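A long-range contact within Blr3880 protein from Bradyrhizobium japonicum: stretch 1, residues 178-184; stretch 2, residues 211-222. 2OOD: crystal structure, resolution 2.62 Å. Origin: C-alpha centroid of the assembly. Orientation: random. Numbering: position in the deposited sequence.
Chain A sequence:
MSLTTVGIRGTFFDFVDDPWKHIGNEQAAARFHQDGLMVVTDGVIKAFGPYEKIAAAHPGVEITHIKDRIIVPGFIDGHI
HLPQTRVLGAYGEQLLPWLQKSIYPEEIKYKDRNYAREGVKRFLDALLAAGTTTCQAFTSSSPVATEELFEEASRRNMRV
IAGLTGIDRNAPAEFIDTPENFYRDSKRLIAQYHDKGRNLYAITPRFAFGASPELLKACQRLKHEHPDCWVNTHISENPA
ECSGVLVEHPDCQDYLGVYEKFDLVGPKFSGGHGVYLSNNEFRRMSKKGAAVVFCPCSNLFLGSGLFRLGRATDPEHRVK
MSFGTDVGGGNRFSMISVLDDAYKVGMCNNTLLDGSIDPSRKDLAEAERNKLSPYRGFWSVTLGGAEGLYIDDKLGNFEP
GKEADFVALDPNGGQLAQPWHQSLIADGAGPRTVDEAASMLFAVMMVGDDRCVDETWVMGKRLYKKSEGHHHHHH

Stretch 1, residues 178-184: TPENFYR
Stretch 2 (211-222) ASPELLKACQRL

How do the two backbones lie against each other? Residues 179-184 and 213-222 are both helical, and they run side by side in the same sense, their axes 19° from parallel (signed crossing angle -19°) and 9.2 Å apart at closest approach. Both helices continue later in the chain. The register is set by Pro179 CA, 4.7 Å from Leu215 CA, and Tyr183 CA, 6.0 Å from Ala218 CA, so the backbones are closest near their N-terminal ends. Thr178 (phi/psi -42/142) precedes the first helix. Ser212 (-65/157) precedes the second and caps it: its OG, with chi1 at p, accepts from Leu215 N at 3.3 Å and weakly from Glu214 N at 3.1 Å. No hydrogen bond crosses between the stretches; packing and one stack join them, burying 484 Å² in total.

What does Tyr183, which has the largest covered area, do at this contact? Its CA-to-CB bond points sideways, but chi1 at 173° (t) and chi2 at 70° bring the ring along the second helix. There the guanidinium of Arg221 lies flat on the ring, with centres 3.9 Å apart and planes at 17°. The CA-to-CB bond of Arg221 points toward the first helix, and the side chain reaches this position with chi1 at 164° (t), chi2 at 132°, chi3 at 98° and chi4 at 121°. Tyr183 OH comes to 3.1 Å from Arg221 NH1, but the angle is poor for a hydrogen bond, and the hydroxyl lies over the face of the guanidinium; both atoms are hydrogen-bonded elsewhere in the structure. Leu222 meets the ring edge, its CG 3.6 Å from Tyr183 CD1. An aromatic residue suits this place because its flat face receives the planar cation while its edge packs against an aliphatic side chain.

Where does Phe182 go? Its CA-to-CB bond points toward the second helix and, with chi1 at 173° (t) and chi2 at 76°, the side chain enters as a knob the hole formed by Leu215, Ala218, Cys219 and Leu222. Leu215 (chi1 179°, t; chi2 58°, p) places CD1 over one ring face, 4.0 Å from the centroid in a CH-pi contact and 3.5 Å from Phe182 CD2. Ala218 CB lies at the ring edge, 4.4 Å from Phe182 CD2. Cys219, with chi1 at m, sets SG 3.8 Å from Phe182 CE2, and Leu222 (chi1 m, chi2 t) brings CD1 to 3.7 Å from the same CE2. The phenyl ring is buried and apolar, in keeping with these neighbours.

How does Pro179 close the N-terminal end? In the first turn of its helix it needs no backbone N-H; its CA-to-CB bond points toward the other helix, and the ring has a C-gamma exo pucker. Pro179 CG lies 4.0 Å from Glu214 CB, and Pro179 CB is 4.0 Å from Leu215 N. One turn on, the small methyl of Ala218 accompanies a close backbone approach, its CB 4.3 Å from Pro179 O and 4.5 Å from Tyr183 CB.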

# COMPACT_ATOMS: atom_id res chain seq x y z
N THR A 178 33.98 -10.83 -13.51
CA THR A 178 34.37 -10.94 -14.90
C THR A 178 33.37 -11.59 -15.86
O THR A 178 32.69 -12.55 -15.51
CB THR A 178 35.68 -11.73 -14.98
OG1 THR A 178 36.77 -10.83 -14.79
CG2 THR A 178 35.80 -12.45 -16.30
N PRO A 179 33.28 -11.06 -17.09
CA PRO A 179 32.37 -11.62 -18.09
C PRO A 179 32.71 -13.09 -18.35
O PRO A 179 31.83 -13.92 -18.57
CB PRO A 179 32.64 -10.75 -19.32
CG PRO A 179 33.05 -9.42 -18.72
CD PRO A 179 33.97 -9.86 -17.60
N GLU A 180 34.01 -13.40 -18.31
CA GLU A 180 34.49 -14.76 -18.52
C GLU A 180 33.91 -15.70 -17.46
O GLU A 180 33.24 -16.69 -17.79
CB GLU A 180 36.02 -14.81 -18.48
CG GLU A 180 36.71 -14.14 -19.69
CD GLU A 180 36.35 -12.64 -19.85
OE1 GLU A 180 36.66 -11.84 -18.94
OE2 GLU A 180 35.77 -12.28 -20.91
N ASN A 181 34.17 -15.39 -16.19
CA ASN A 181 33.66 -16.20 -15.09
C ASN A 181 32.13 -16.30 -15.15
O ASN A 181 31.55 -17.36 -14.87
CB ASN A 181 34.07 -15.60 -13.74
CG ASN A 181 35.56 -15.68 -13.50
OD1 ASN A 181 36.20 -16.69 -13.80
ND2 ASN A 181 36.13 -14.61 -12.95
N PHE A 182 31.48 -15.21 -15.52
CA PHE A 182 30.03 -15.22 -15.63
C PHE A 182 29.60 -16.27 -16.66
O PHE A 182 28.69 -17.07 -16.40
CB PHE A 182 29.52 -13.85 -16.07
CG PHE A 182 28.05 -13.83 -16.36
CD1 PHE A 182 27.12 -13.83 -15.33
CD2 PHE A 182 27.59 -13.88 -17.67
CE1 PHE A 182 25.75 -13.87 -15.59
CE2 PHE A 182 26.22 -13.93 -17.95
CZ PHE A 182 25.31 -13.93 -16.91
N TYR A 183 30.24 -16.26 -17.83
CA TYR A 183 29.90 -17.23 -18.87
C TYR A 183 30.19 -18.64 -18.38
O TYR A 183 29.40 -19.56 -18.60
CB TYR A 183 30.73 -16.99 -20.13
CG TYR A 183 30.53 -18.07 -21.16
CD1 TYR A 183 29.34 -18.19 -21.84
CD2 TYR A 183 31.54 -19.00 -21.44
CE1 TYR A 183 29.13 -19.20 -22.77
CE2 TYR A 183 31.35 -20.02 -22.37
CZ TYR A 183 30.13 -20.11 -23.04
OH TYR A 183 29.91 -21.10 -23.98
N ARG A 184 31.34 -18.80 -17.74
CA ARG A 184 31.76 -20.09 -17.21
C ARG A 184 30.72 -20.61 -16.22
O ARG A 184 30.14 -21.68 -16.42
CB ARG A 184 33.11 -19.95 -16.52
CG ARG A 184 33.73 -21.25 -16.05
CD ARG A 184 34.84 -20.95 -15.05
NE ARG A 184 34.29 -20.27 -13.87
CZ ARG A 184 35.02 -19.62 -12.97
NH1 ARG A 184 36.34 -19.54 -13.11
NH2 ARG A 184 34.42 -19.05 -11.92
N ALA A 211 26.23 -3.49 -17.03
CA ALA A 211 26.70 -4.54 -17.92
C ALA A 211 27.53 -4.04 -19.10
O ALA A 211 27.00 -3.42 -20.03
CB ALA A 211 25.52 -5.33 -18.43
N SER A 212 28.83 -4.33 -19.07
CA SER A 212 29.71 -3.92 -20.16
C SER A 212 29.29 -4.69 -21.41
O SER A 212 28.67 -5.76 -21.32
CB SER A 212 31.16 -4.28 -19.85
OG SER A 212 31.44 -5.61 -20.24
N PRO A 213 29.62 -4.16 -22.60
CA PRO A 213 29.23 -4.87 -23.82
C PRO A 213 29.80 -6.29 -23.89
O PRO A 213 29.30 -7.12 -24.66
CB PRO A 213 29.73 -3.96 -24.94
CG PRO A 213 30.86 -3.23 -24.31
CD PRO A 213 30.34 -2.92 -22.93
N GLU A 214 30.84 -6.59 -23.10
CA GLU A 214 31.39 -7.95 -23.11
C GLU A 214 30.44 -8.88 -22.35
O GLU A 214 30.13 -9.99 -22.81
CB GLU A 214 32.78 -8.01 -22.45
CG GLU A 214 33.83 -7.14 -23.11
CD GLU A 214 33.91 -5.76 -22.46
OE1 GLU A 214 34.33 -5.70 -21.27
OE2 GLU A 214 33.56 -4.76 -23.14
N LEU A 215 29.97 -8.41 -21.19
CA LEU A 215 29.04 -9.18 -20.37
C LEU A 215 27.77 -9.47 -21.16
O LEU A 215 27.25 -10.58 -21.12
CB LEU A 215 28.71 -8.41 -19.09
CG LEU A 215 27.73 -9.09 -18.13
CD1 LEU A 215 28.27 -10.44 -17.73
CD2 LEU A 215 27.51 -8.21 -16.91
N LEU A 216 27.26 -8.48 -21.88
CA LEU A 216 26.05 -8.68 -22.66
C LEU A 216 26.35 -9.57 -23.86
O LEU A 216 25.47 -10.30 -24.33
CB LEU A 216 25.47 -7.34 -23.13
CG LEU A 216 24.86 -6.48 -22.03
CD1 LEU A 216 24.45 -5.13 -22.59
CD2 LEU A 216 23.65 -7.19 -21.44
N LYS A 217 27.58 -9.51 -24.36
CA LYS A 217 27.95 -10.34 -25.50
C LYS A 217 28.00 -11.80 -25.01
O LYS A 217 27.71 -12.74 -25.75
CB LYS A 217 29.30 -9.90 -26.08
CG LYS A 217 29.54 -10.45 -27.49
CD LYS A 217 30.83 -9.91 -28.14
CE LYS A 217 30.67 -8.49 -28.75
NZ LYS A 217 30.55 -7.36 -27.76
N ALA A 218 28.36 -11.96 -23.73
CA ALA A 218 28.43 -13.27 -23.11
C ALA A 218 27.01 -13.85 -22.98
O ALA A 218 26.78 -15.03 -23.26
CB ALA A 218 29.08 -13.16 -21.73
N CYS A 219 26.07 -13.00 -22.57
CA CYS A 219 24.67 -13.42 -22.43
C CYS A 219 24.16 -13.84 -23.79
O CYS A 219 23.38 -14.78 -23.91
CB CYS A 219 23.81 -12.27 -21.91
SG CYS A 219 24.23 -11.71 -20.25
N GLN A 220 24.60 -13.12 -24.81
CA GLN A 220 24.21 -13.41 -26.18
C GLN A 220 24.68 -14.82 -26.52
O GLN A 220 23.90 -15.64 -27.01
CB GLN A 220 24.83 -12.39 -27.13
CG GLN A 220 24.60 -12.68 -28.60
CD GLN A 220 25.18 -11.60 -29.50
OE1 GLN A 220 26.27 -11.08 -29.25
NE2 GLN A 220 24.45 -11.27 -30.56
N ARG A 221 25.95 -15.10 -26.24
CA ARG A 221 26.52 -16.42 -26.51
C ARG A 221 25.73 -17.50 -25.76
O ARG A 221 25.35 -18.52 -26.34
CB ARG A 221 28.00 -16.48 -26.09
CG ARG A 221 28.53 -17.90 -25.99
CD ARG A 221 29.85 -18.10 -26.71
NE ARG A 221 31.02 -18.04 -25.83
CZ ARG A 221 31.89 -19.03 -25.68
NH1 ARG A 221 31.73 -20.17 -26.35
NH2 ARG A 221 32.95 -18.89 -24.89
N LEU A 222 25.50 -17.27 -24.47
CA LEU A 222 24.76 -18.22 -23.66
C LEU A 222 23.39 -18.51 -24.27
O LEU A 222 23.00 -19.67 -24.42
CB LEU A 222 24.59 -17.66 -22.25
CG LEU A 222 25.83 -17.78 -21.38
CD1 LEU A 222 25.70 -16.92 -20.13
CD2 LEU A 222 26.03 -19.24 -21.02